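Local coordinates for DNAation factor-related protein 4 (Drosophila melanogaster, PDB 5XPC) that probably acts as a DNA endonuclease in apoptotic DNA fragmentation, with its CIDE domain, the part described here, forming higher-order assemblies, at residues T20-G24 with S39-L43; N28-L33 with S58-K64; E45-A51 with L71-P77. Residues are numbered along the deposited sequence.

Interaction 1 (T20-G24 with S39-L43); sequences TRKYG and SKFPL
Segment 39-43 carries the last residues of helix 30-40 and its exit, and it faces the start of strand 22-27, outermost in this chain of the ubiquitin-like CIDE fold but continued by a strand of a neighbouring subunit. Y23 and K40 have the nearest CA atoms, 8.3 Å apart, so side chains bridge the gap. K40, still helical, turns its CB toward the strand and, with chi1 and chi2 both m, lays its aliphatic part over one face of the Y23 ring: K40 CG sits 3.8 Å from the ring centroid in a CH-pi contact. Its carbonyl, K40 O, receives two hydrogen bonds from the guanidinium, R21 NH1 at 2.8 Å and R21 NH2 at 3.1 Å. F41 leaves helical geometry (phi/psi -125/93), and its m side chain reaches in toward R21 and Y23, with F41 CE1 over one guanidinium face and F41 CE2 3.7 Å from Y23 CD1. R21 NH1 also donates to Y23 OH (2.8 Å). One arginine thus satisfies a helix-terminal carbonyl and ties it to the tyrosine hydroxyl.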
loop_
_atom_site.group_PDB
_atom_site.type_symbol
_atom_site.label_atom_id
_atom_site.label_comp_id
_atom_site.label_asym_id
_atom_site.label_seq_id
_atom_site.Cartn_x
_atom_site.Cartn_y
_atom_site.Cartn_z
ATOM N N THR B 20 -5.536 -29.082 -7.836
ATOM C CA THR B 20 -6.080 -30.440 -7.861
ATOM C C THR B 20 -6.409 -30.942 -6.463
ATOM O O THR B 20 -7.409 -31.643 -6.272
ATOM C CB THR B 20 -5.093 -31.410 -8.508
ATOM O OG1 THR B 20 -3.916 -31.506 -7.690
ATOM C CG2 THR B 20 -4.722 -30.970 -9.924
ATOM N N ARG B 21 -5.553 -30.631 -5.494
ATOM C CA ARG B 21 -5.751 -30.977 -4.096
ATOM C C ARG B 21 -5.422 -29.752 -3.259
ATOM O O ARG B 21 -4.527 -28.971 -3.606
ATOM C CB ARG B 21 -4.883 -32.177 -3.680
ATOM C CG ARG B 21 -5.382 -33.508 -4.247
ATOM C CD ARG B 21 -4.415 -34.660 -3.997
ATOM N NE ARG B 21 -3.138 -34.491 -4.688
ATOM C CZ ARG B 21 -1.959 -34.429 -4.077
ATOM N NH1 ARG B 21 -1.889 -34.528 -2.754
ATOM N NH2 ARG B 21 -0.843 -34.282 -4.790
ATOM N N LYS B 22 -6.162 -29.576 -2.166
ATOM C CA LYS B 22 -6.121 -28.352 -1.372
ATOM C C LYS B 22 -5.972 -28.724 0.092
ATOM O O LYS B 22 -6.775 -29.498 0.618
ATOM C CB LYS B 22 -7.398 -27.527 -1.587
ATOM C CG LYS B 22 -7.710 -27.272 -3.049
ATOM C CD LYS B 22 -8.983 -26.469 -3.237
ATOM C CE LYS B 22 -9.351 -26.406 -4.713
ATOM N NZ LYS B 22 -10.234 -25.252 -5.037
ATOM N N TYR B 23 -4.943 -28.195 0.745
ATOM C CA TYR B 23 -4.667 -28.549 2.128
ATOM C C TYR B 23 -4.533 -27.303 2.984
ATOM O O TYR B 23 -3.849 -26.349 2.599
ATOM C CB TYR B 23 -3.391 -29.374 2.250
ATOM C CG TYR B 23 -3.462 -30.672 1.505
ATOM C CD1 TYR B 23 -2.922 -30.793 0.227
ATOM C CD2 TYR B 23 -4.091 -31.778 2.064
ATOM C CE1 TYR B 23 -2.996 -31.992 -0.465
ATOM C CE2 TYR B 23 -4.162 -32.977 1.381
ATOM C CZ TYR B 23 -3.614 -33.076 0.117
ATOM O OH TYR B 23 -3.691 -34.272 -0.567
ATOM N N GLY B 24 -5.184 -27.324 4.145
ATOM C CA GLY B 24 -4.848 -26.401 5.214
ATOM C C GLY B 24 -3.749 -27.047 6.034
ATOM O O GLY B 24 -3.833 -28.231 6.373
ATOM N N SER B 39 5.286 -33.131 1.525
ATOM C CA SER B 39 4.701 -34.427 1.850
ATOM C C SER B 39 3.439 -34.674 1.033
ATOM O O SER B 39 3.181 -35.802 0.604
ATOM C CB SER B 39 4.399 -34.513 3.345
ATOM O OG SER B 39 5.600 -34.637 4.083
ATOM N N LYS B 40 2.656 -33.622 0.786
ATOM C CA LYS B 40 1.409 -33.729 0.036
ATOM C C LYS B 40 1.608 -33.620 -1.474
ATOM O O LYS B 40 0.861 -34.253 -2.235
ATOM C CB LYS B 40 0.432 -32.645 0.510
ATOM C CG LYS B 40 -0.058 -32.843 1.956
ATOM C CD LYS B 40 -0.756 -34.189 2.102
ATOM C CE LYS B 40 -1.502 -34.338 3.438
ATOM N NZ LYS B 40 -0.584 -34.253 4.601
ATOM N N PHE B 41 2.598 -32.839 -1.920
ATOM C CA PHE B 41 2.919 -32.626 -3.334
ATOM C C PHE B 41 4.385 -32.969 -3.555
ATOM O O PHE B 41 5.263 -32.107 -3.378
ATOM C CB PHE B 41 2.662 -31.181 -3.756
ATOM C CG PHE B 41 1.255 -30.712 -3.491
ATOM C CD1 PHE B 41 0.239 -30.974 -4.405
ATOM C CD2 PHE B 41 0.953 -30.013 -2.337
ATOM C CE1 PHE B 41 -1.073 -30.544 -4.172
ATOM C CE2 PHE B 41 -0.357 -29.573 -2.095
ATOM C CZ PHE B 41 -1.363 -29.845 -3.017
ATOM N N PRO B 42 4.695 -34.201 -3.938
ATOM C CA PRO B 42 6.102 -34.602 -4.088
ATOM C C PRO B 42 6.807 -33.873 -5.219
ATOM O O PRO B 42 6.646 -34.215 -6.394
ATOM C CB PRO B 42 6.004 -36.111 -4.362
ATOM C CG PRO B 42 4.716 -36.520 -3.747
ATOM C CD PRO B 42 3.783 -35.355 -3.954
ATOM N N LEU B 43 7.625 -32.882 -4.859
ATOM C CA LEU B 43 8.354 -32.053 -5.806
ATOM C C LEU B 43 9.834 -32.062 -5.447
ATOM O O LEU B 43 10.196 -32.106 -4.268
ATOM C CB LEU B 43 7.831 -30.606 -5.787
ATOM C CG LEU B 43 6.364 -30.401 -6.155
ATOM C CD1 LEU B 43 5.896 -29.003 -5.735
ATOM C CD2 LEU B 43 6.221 -30.599 -7.652
#

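Interaction 2 (N28-L33 with S58-K64); sequences NSLEML and SDDEYLK
The N-terminal ends of helices 30-40 and 60-65 meet, with L30 and D60 closest at 5.0 Å between CA atoms. Each helix is N-capped by a p-rotamer side chain: S29 OG accepts from M32 N (2.9 Å), and D59 OD1 from Y62 N (2.8 Å). Between them, D60 uses its t rotamer to bring D60 OD1 within 2.8 Å of L30 N, a hydrogen bond that satisfies a first-turn amide lacking an intrahelical acceptor. The other oxygen, D60 OD2, forms a salt bridge with K64 NZ at 2.6 Å, one turn on; the lysine, extended beyond chi1, also donates from K64 NZ to N28 O (2.9 Å). S29 N, by contrast, is buried here without a partner. In the ubiquitin-like fold of the CIDE domain, this contact joins the long helix to the short helix that precedes strand 71-75. On the inner side L63 points toward 28-33: L63 CD2 lies 3.9 Å from L30 CB, and L63 CD1 lies 4.0 Å from L33 CD2. L30 CD2 rests 3.6 Å from D59 C. At the outer end, S58 OG bonds to G24 O of a neighbouring subunit, whose K36 forms a salt bridge with D59 OD2 and whose G26 N donates to D59 OD1.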
loop_
_atom_site.group_PDB
_atom_site.type_symbol
_atom_site.label_atom_id
_atom_site.label_comp_id
_atom_site.label_asym_id
_atom_site.label_seq_id
_atom_site.Cartn_x
_atom_site.Cartn_y
_atom_site.Cartn_z
ATOM N N ASN B 28 5.023 -23.242 11.845
ATOM C CA ASN B 28 5.645 -22.155 12.588
ATOM C C ASN B 28 6.891 -21.617 11.895
ATOM O O ASN B 28 7.611 -20.808 12.482
ATOM C CB ASN B 28 5.974 -22.606 14.018
ATOM C CG ASN B 28 6.983 -23.742 14.066
ATOM O OD1 ASN B 28 7.563 -24.122 13.052
ATOM N ND2 ASN B 28 7.215 -24.274 15.261
ATOM N N SER B 29 7.170 -22.059 10.668
ATOM C CA SER B 29 8.308 -21.562 9.907
ATOM C C SER B 29 8.079 -21.889 8.439
ATOM O O SER B 29 7.307 -22.793 8.098
ATOM C CB SER B 29 9.631 -22.175 10.385
ATOM O OG SER B 29 9.755 -23.518 9.930
ATOM N N LEU B 30 8.764 -21.141 7.573
ATOM C CA LEU B 30 8.720 -21.454 6.151
ATOM C C LEU B 30 9.301 -22.839 5.882
ATOM O O LEU B 30 8.759 -23.602 5.071
ATOM C CB LEU B 30 9.472 -20.385 5.359
ATOM C CG LEU B 30 9.591 -20.593 3.850
ATOM C CD1 LEU B 30 8.209 -20.679 3.213
ATOM C CD2 LEU B 30 10.416 -19.457 3.227
ATOM N N GLU B 31 10.399 -23.181 6.563
ATOM C CA GLU B 31 10.986 -24.513 6.420
ATOM C C GLU B 31 9.961 -25.603 6.712
ATOM O O GLU B 31 9.818 -26.567 5.944
ATOM C CB GLU B 31 12.194 -24.650 7.345
ATOM C CG GLU B 31 12.756 -26.054 7.416
ATOM C CD GLU B 31 14.017 -26.136 8.257
ATOM O OE1 GLU B 31 14.210 -25.266 9.134
ATOM O OE2 GLU B 31 14.818 -27.069 8.032
ATOM N N MET B 32 9.230 -25.463 7.821
ATOM C CA MET B 32 8.204 -26.445 8.166
ATOM C C MET B 32 7.068 -26.455 7.145
ATOM O O MET B 32 6.564 -27.526 6.776
ATOM C CB MET B 32 7.653 -26.164 9.567
ATOM C CG MET B 32 6.467 -27.063 9.933
ATOM S SD MET B 32 5.786 -26.815 11.588
ATOM C CE MET B 32 7.158 -27.326 12.628
ATOM N N LEU B 33 6.630 -25.277 6.690
ATOM C CA LEU B 33 5.503 -25.235 5.764
ATOM C C LEU B 33 5.859 -25.910 4.451
ATOM O O LEU B 33 5.046 -26.652 3.885
ATOM C CB LEU B 33 5.058 -23.795 5.511
ATOM C CG LEU B 33 3.831 -23.608 4.610
ATOM C CD1 LEU B 33 2.668 -24.507 5.066
ATOM C CD2 LEU B 33 3.383 -22.135 4.614
ATOM N N SER B 58 10.159 -15.619 -0.256
ATOM C CA SER B 58 11.605 -15.836 -0.316
ATOM C C SER B 58 12.235 -16.179 1.032
ATOM O O SER B 58 13.322 -16.766 1.048
ATOM C CB SER B 58 12.319 -14.617 -0.913
ATOM O OG SER B 58 12.352 -13.536 0.008
ATOM N N ASP B 59 11.607 -15.841 2.157
ATOM C CA ASP B 59 12.239 -16.116 3.443
ATOM C C ASP B 59 11.171 -16.189 4.527
ATOM O O ASP B 59 10.013 -15.827 4.315
ATOM C CB ASP B 59 13.339 -15.079 3.794
ATOM C CG ASP B 59 12.852 -13.613 3.791
ATOM O OD1 ASP B 59 11.663 -13.339 4.055
ATOM O OD2 ASP B 59 13.699 -12.713 3.559
ATOM N N ASP B 60 11.581 -16.694 5.691
ATOM C CA ASP B 60 10.653 -16.872 6.804
ATOM C C ASP B 60 10.036 -15.546 7.230
ATOM O O ASP B 60 8.859 -15.491 7.614
ATOM C CB ASP B 60 11.382 -17.520 7.979
ATOM C CG ASP B 60 10.440 -17.975 9.068
ATOM O OD1 ASP B 60 9.477 -18.705 8.756
ATOM O OD2 ASP B 60 10.653 -17.585 10.236
ATOM N N GLU B 61 10.817 -14.465 7.170
ATOM C CA GLU B 61 10.315 -13.167 7.602
ATOM C C GLU B 61 9.153 -12.717 6.728
ATOM O O GLU B 61 8.159 -12.175 7.233
ATOM C CB GLU B 61 11.441 -12.133 7.587
ATOM C CG GLU B 61 12.550 -12.397 8.602
ATOM C CD GLU B 61 13.478 -13.544 8.190
ATOM O OE1 GLU B 61 13.600 -13.822 6.979
ATOM O OE2 GLU B 61 14.088 -14.168 9.082
ATOM N N TYR B 62 9.245 -12.957 5.418
ATOM C CA TYR B 62 8.124 -12.637 4.543
ATOM C C TYR B 62 6.904 -13.486 4.884
ATOM O O TYR B 62 5.789 -12.964 4.977
ATOM C CB TYR B 62 8.493 -12.812 3.065
ATOM C CG TYR B 62 7.363 -12.301 2.196
ATOM C CD1 TYR B 62 7.110 -10.936 2.094
ATOM C CD2 TYR B 62 6.505 -13.179 1.537
ATOM C CE1 TYR B 62 6.056 -10.451 1.333
ATOM C CE2 TYR B 62 5.446 -12.708 0.772
ATOM C CZ TYR B 62 5.225 -11.337 0.681
ATOM O OH TYR B 62 4.178 -10.858 -0.076
ATOM N N LEU B 63 7.091 -14.800 5.048
ATOM C CA LEU B 63 5.969 -15.670 5.402
ATOM C C LEU B 63 5.233 -15.147 6.629
ATOM O O LEU B 63 3.998 -15.058 6.649
ATOM C CB LEU B 63 6.453 -17.100 5.658
ATOM C CG LEU B 63 5.348 -18.018 6.217
ATOM C CD1 LEU B 63 4.292 -18.246 5.164
ATOM C CD2 LEU B 63 5.891 -19.368 6.675
ATOM N N LYS B 64 5.978 -14.781 7.663
ATOM C CA LYS B 64 5.325 -14.369 8.897
ATOM C C LYS B 64 4.742 -12.968 8.815
ATOM O O LYS B 64 3.965 -12.583 9.696
ATOM C CB LYS B 64 6.316 -14.519 10.049
ATOM C CG LYS B 64 6.469 -16.003 10.387
ATOM C CD LYS B 64 7.664 -16.339 11.239
ATOM C CE LYS B 64 7.633 -17.831 11.572
ATOM N NZ LYS B 64 8.961 -18.338 12.027
#

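Interaction 3 (E45-A51 with L71-P77); sequences EPHLYLA and LFIVSGP
Strands 47-50 and 71-75 run antiparallel, their axes 4.4 Å apart at closest approach and their directions 140° apart. H47 with S75 and Y49 with I73 are hydrogen-bonded pairs; L48 with V74 and L50 with F72 are non-hydrogen-bonded. The ladder comprises H47 N to S75 O (2.8 Å), S75 N to H47 O (3.0 Å), Y49 N to I73 O (2.9 Å) and I73 N to Y49 O (2.7 Å), and A51 N to L71 O (3.2 Å) extends it past the strand end. CA-H...O contacts fill the gaps, as from F72 CA to Y49 O at 3.2 Å. L48 and V74 share one face, where L48 CD2 approaches V74 CB (3.9 Å) and F72 CB (4.1 Å). H47, Y49, I73 and S75 take the other; there the m rotamer of Y49 carries its ring along the partner strand so that Y49 OH donates to G76 O (2.7 Å). At one end A51 CB meets L71 CD2 (3.6 Å); at the other E45 CD abuts P77 CG (3.4 Å). Strand 47-50 bonds on through L48 to V57 of short strand 56-57, strand 10-15 flanks 71-75 on its far side, and L48 packs against L30, L33 and I34 of helix 30-40.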
loop_
_atom_site.group_PDB
_atom_site.type_symbol
_atom_site.label_atom_id
_atom_site.label_comp_id
_atom_site.label_asym_id
_atom_site.label_seq_id
_atom_site.Cartn_x
_atom_site.Cartn_y
_atom_site.Cartn_z
ATOM N N GLU B 45 12.241 -29.670 -5.896
ATOM C CA GLU B 45 12.748 -28.439 -5.284
ATOM C C GLU B 45 11.559 -27.523 -5.006
ATOM O O GLU B 45 11.331 -26.536 -5.717
ATOM C CB GLU B 45 13.802 -27.771 -6.177
ATOM C CG GLU B 45 14.192 -26.377 -5.711
ATOM C CD GLU B 45 15.345 -25.759 -6.478
ATOM O OE1 GLU B 45 15.946 -26.436 -7.354
ATOM O OE2 GLU B 45 15.610 -24.561 -6.221
ATOM N N PRO B 46 10.768 -27.825 -3.977
ATOM C CA PRO B 46 9.533 -27.060 -3.764
ATOM C C PRO B 46 9.809 -25.652 -3.252
ATOM O O PRO B 46 10.686 -25.436 -2.414
ATOM C CB PRO B 46 8.773 -27.892 -2.720
ATOM C CG PRO B 46 9.845 -28.645 -2.000
ATOM C CD PRO B 46 10.868 -28.975 -3.065
ATOM N N HIS B 47 9.042 -24.697 -3.777
ATOM C CA HIS B 47 8.987 -23.336 -3.269
ATOM C C HIS B 47 7.529 -22.928 -3.183
ATOM O O HIS B 47 6.674 -23.499 -3.865
ATOM C CB HIS B 47 9.733 -22.352 -4.180
ATOM C CG HIS B 47 11.213 -22.549 -4.180
ATOM N ND1 HIS B 47 11.853 -23.362 -5.091
ATOM C CD2 HIS B 47 12.180 -22.041 -3.385
ATOM C CE1 HIS B 47 13.152 -23.345 -4.860
ATOM N NE2 HIS B 47 13.378 -22.552 -3.830
ATOM N N LEU B 48 7.256 -21.921 -2.358
ATOM C CA LEU B 48 5.907 -21.404 -2.170
ATOM C C LEU B 48 5.762 -20.057 -2.865
ATOM O O LEU B 48 6.659 -19.209 -2.801
ATOM C CB LEU B 48 5.576 -21.255 -0.682
ATOM C CG LEU B 48 5.522 -22.546 0.134
ATOM C CD1 LEU B 48 5.278 -22.196 1.591
ATOM C CD2 LEU B 48 4.447 -23.481 -0.388
ATOM N N TYR B 49 4.631 -19.870 -3.534
ATOM C CA TYR B 49 4.324 -18.647 -4.260
ATOM C C TYR B 49 2.926 -18.200 -3.875
ATOM O O TYR B 49 2.038 -19.034 -3.695
ATOM C CB TYR B 49 4.372 -18.866 -5.766
ATOM C CG TYR B 49 5.681 -19.436 -6.271
ATOM C CD1 TYR B 49 5.950 -20.794 -6.172
ATOM C CD2 TYR B 49 6.641 -18.611 -6.852
ATOM C CE1 TYR B 49 7.168 -21.329 -6.653
ATOM C CE2 TYR B 49 7.850 -19.130 -7.335
ATOM C CZ TYR B 49 8.108 -20.485 -7.227
ATOM O OH TYR B 49 9.306 -21.012 -7.704
ATOM N N LEU B 50 2.722 -16.889 -3.788
ATOM C CA LEU B 50 1.382 -16.370 -3.528
ATOM C C LEU B 50 0.454 -16.719 -4.687
ATOM O O LEU B 50 0.775 -16.458 -5.848
ATOM C CB LEU B 50 1.434 -14.854 -3.344
ATOM C CG LEU B 50 2.166 -14.329 -2.111
ATOM C CD1 LEU B 50 2.115 -12.808 -2.116
ATOM C CD2 LEU B 50 1.505 -14.875 -0.849
ATOM N N ALA B 51 -0.710 -17.303 -4.374
ATOM C CA ALA B 51 -1.688 -17.563 -5.430
ATOM C C ALA B 51 -2.240 -16.267 -6.019
ATOM O O ALA B 51 -2.658 -16.247 -7.183
ATOM C CB ALA B 51 -2.839 -18.428 -4.897
ATOM N N LEU B 71 -3.220 -18.097 0.916
ATOM C CA LEU B 71 -3.164 -19.224 -0.010
ATOM C C LEU B 71 -1.876 -19.192 -0.829
ATOM O O LEU B 71 -1.563 -18.178 -1.466
ATOM C CB LEU B 71 -4.364 -19.209 -0.960
ATOM C CG LEU B 71 -4.297 -20.244 -2.092
ATOM C CD1 LEU B 71 -4.244 -21.673 -1.535
ATOM C CD2 LEU B 71 -5.479 -20.090 -3.057
ATOM N N PHE B 72 -1.156 -20.319 -0.838
ATOM C CA PHE B 72 0.084 -20.487 -1.585
ATOM C C PHE B 72 -0.073 -21.565 -2.649
ATOM O O PHE B 72 -0.804 -22.542 -2.460
ATOM C CB PHE B 72 1.257 -20.871 -0.660
ATOM C CG PHE B 72 1.478 -19.904 0.470
ATOM C CD1 PHE B 72 2.081 -18.682 0.238
ATOM C CD2 PHE B 72 1.090 -20.223 1.763
ATOM C CE1 PHE B 72 2.276 -17.770 1.282
ATOM C CE2 PHE B 72 1.283 -19.323 2.806
ATOM C CZ PHE B 72 1.881 -18.099 2.560
ATOM N N ILE B 73 0.623 -21.371 -3.772
ATOM C CA ILE B 73 0.895 -22.426 -4.742
ATOM C C ILE B 73 2.272 -22.994 -4.436
ATOM O O ILE B 73 3.254 -22.240 -4.349
ATOM C CB ILE B 73 0.855 -21.894 -6.185
ATOM C CG1 ILE B 73 -0.425 -21.091 -6.435
ATOM C CG2 ILE B 73 1.043 -23.051 -7.187
ATOM C CD1 ILE B 73 -1.675 -21.902 -6.280
ATOM N N VAL B 74 2.368 -24.313 -4.281
ATOM C CA VAL B 74 3.668 -24.965 -4.167
ATOM C C VAL B 74 4.069 -25.468 -5.548
ATOM O O VAL B 74 3.254 -26.066 -6.265
ATOM C CB VAL B 74 3.663 -26.098 -3.125
ATOM C CG1 VAL B 74 2.657 -27.196 -3.482
ATOM C CG2 VAL B 74 5.085 -26.668 -2.956
ATOM N N SER B 75 5.313 -25.201 -5.933
ATOM C CA SER B 75 5.781 -25.522 -7.275
ATOM C C SER B 75 7.297 -25.626 -7.251
ATOM O O SER B 75 7.944 -25.318 -6.249
ATOM C CB SER B 75 5.327 -24.460 -8.278
ATOM O OG SER B 75 5.709 -24.799 -9.591
ATOM N N GLY B 76 7.862 -26.046 -8.381
ATOM C CA GLY B 76 9.293 -26.057 -8.544
ATOM C C GLY B 76 9.897 -24.667 -8.561
ATOM O O GLY B 76 9.261 -23.671 -8.204
ATOM N N PRO B 77 11.155 -24.583 -8.976
ATOM C CA PRO B 77 11.881 -23.308 -8.924
ATOM C C PRO B 77 11.492 -22.369 -10.051
ATOM O O PRO B 77 11.028 -22.787 -11.116
ATOM C CB PRO B 77 13.353 -23.709 -9.076
ATOM C CG PRO B 77 13.394 -25.168 -9.178
ATOM C CD PRO B 77 12.009 -25.712 -9.352
#

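In the fold
All three contacts belong to one ubiquitin-like CIDE domain. Helix 30-40 serves two of them: its start enters interaction 2 and its end interaction 1, with centres about 17 Å apart. Interaction 3 lies nearer the middle of the chain, its centre about 11 Å from that of interaction 1 and 12 Å from that of interaction 2, and touches both: F41 and L43 pack on V74, while L30 and L33 meet L48, and L63 meets F72. Interaction 1 closes before interaction 3 opens, whereas interaction 2 alternates with each of the others along the chain. All three include residues that touch neighbouring subunits, interaction 3 through packing of L50 and L71, consistent with the higher-order assembly of CIDE domains in DNA fragmentation.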